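Local coordinates for crispr-associated endoribonuclease CAS2 (Thermococcus onnurineus, PDB 5G4D) that takes part in the adaptation stage of CRISPR-Cas immunity, forming a homodimer that assembles with Cas1, and probably cleaves single-stranded RNA with magnesium, at the interface of chains A and B. Sequence-based numbering; all coordinates share one arbitrary frame. Chains: chain A/B, Crispr-associated endoribonuclease CAS2.

The interface of chains A and B. Residues chain A 49, 52-53, 56, 65; chain B 77-78.
A:Ile56 sets its terminal methyl over one face of the flat peptide group that joins B:Leu77 to B:Gly78. CD1 of A:Ile56 stands almost directly above the carbonyl carbon C of B:Leu77, at 4.2 Å, and 4.3 Å from the N of B:Gly78, while the edge of the group carrying the carbonyl oxygen is turned away from the helix. The rest is aliphatic, a worked example of knob-into-pocket packing in which one branched side chain fills a recess in the partner subunit. The C-terminal strand 73-78 of one Cas2 subunit lies against its partner's ferredoxin-like fold, and B:Leu77 plugs a pocket walled by helix 42-55, the residue just after it and strand 62-68. Two-fold symmetry repeats this anchorage at the other end of the homodimer. With CG of B:Leu77 anti to the carbonyl carbon and beside the backbone N (chi1 -49°), the isobutyl group points towards helix 42-55, where its two methyls diverge to separate partners. CD1 meets CB of A:Leu52 at 3.8 Å, the two side chains crossing at about a right angle, and is met by CD1 of A:Ile65 from the sheet at 4.0 Å. CD2 instead rests against the extended aliphatic stem of A:Lys49, whose amine end NZ continues past it. Nearer the backbone, CB of B:Leu77 lies 4.0 Å from CD1 of A:Ile56, with CD2 of A:Leu53 also approaching it.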
loop_
_atom_site.group_PDB
_atom_site.type_symbol
_atom_site.label_atom_id
_atom_site.label_comp_id
_atom_site.label_asym_id
_atom_site.label_seq_id
_atom_site.Cartn_x
_atom_site.Cartn_y
_atom_site.Cartn_z
ATOM N N LYS A 49 -0.462 -0.869 16.316
ATOM C CA LYS A 49 0.400 -2.043 16.202
ATOM C C LYS A 49 -0.042 -3.144 17.160
ATOM O O LYS A 49 -0.133 -4.316 16.776
ATOM C CB LYS A 49 1.855 -1.647 16.456
ATOM C CG LYS A 49 2.805 -2.825 16.562
ATOM C CD LYS A 49 4.228 -2.359 16.795
ATOM C CE LYS A 49 5.126 -3.526 17.183
ATOM N NZ LYS A 49 6.527 -3.068 17.426
ATOM N N LEU A 52 -3.273 -4.773 15.951
ATOM C CA LEU A 52 -3.050 -5.651 14.805
ATOM C C LEU A 52 -2.407 -6.966 15.232
ATOM O O LEU A 52 -2.793 -8.038 14.752
ATOM C CB LEU A 52 -2.189 -4.933 13.759
ATOM C CG LEU A 52 -2.921 -3.816 13.020
ATOM C CD1 LEU A 52 -1.925 -3.013 12.206
ATOM C CD2 LEU A 52 -4.037 -4.376 12.104
ATOM N N LEU A 53 -1.433 -6.903 16.145
ATOM C CA LEU A 53 -0.779 -8.121 16.618
ATOM C C LEU A 53 -1.760 -9.057 17.312
ATOM O O LEU A 53 -1.612 -10.280 17.231
ATOM C CB LEU A 53 0.375 -7.754 17.552
ATOM C CG LEU A 53 1.557 -7.086 16.842
ATOM C CD1 LEU A 53 2.524 -6.442 17.834
ATOM C CD2 LEU A 53 2.290 -8.098 15.962
ATOM N N ILE A 56 -3.845 -10.803 14.173
ATOM C CA ILE A 56 -3.217 -11.554 13.104
ATOM C C ILE A 56 -2.532 -12.793 13.666
ATOM O O ILE A 56 -2.272 -12.913 14.866
ATOM C CB ILE A 56 -2.217 -10.693 12.298
ATOM C CG1 ILE A 56 -1.000 -10.314 13.153
ATOM C CG2 ILE A 56 -2.919 -9.457 11.757
ATOM C CD1 ILE A 56 0.140 -9.677 12.366
ATOM N N ILE A 65 3.767 -1.418 7.651
ATOM C CA ILE A 65 3.425 -0.071 8.087
ATOM C C ILE A 65 4.525 0.863 7.595
ATOM O O ILE A 65 5.617 0.929 8.185
ATOM C CB ILE A 65 3.263 0.010 9.611
ATOM C CG1 ILE A 65 2.247 -1.039 10.074
ATOM C CG2 ILE A 65 2.853 1.420 10.024
ATOM C CD1 ILE A 65 2.116 -1.127 11.590
ATOM N N LEU B 77 4.769 -6.417 10.539
ATOM C CA LEU B 77 4.166 -7.290 11.533
ATOM C C LEU B 77 3.903 -8.639 10.881
ATOM O O LEU B 77 3.320 -8.697 9.797
ATOM C CB LEU B 77 2.859 -6.710 12.078
ATOM C CG LEU B 77 2.876 -5.250 12.529
ATOM C CD1 LEU B 77 1.531 -4.820 13.110
ATOM C CD2 LEU B 77 3.992 -5.021 13.535
ATOM N N GLY B 78 4.320 -9.715 11.546
ATOM C CA GLY B 78 4.192 -11.036 10.964
ATOM C C GLY B 78 5.323 -11.339 9.993
ATOM O O GLY B 78 6.431 -10.820 10.113
#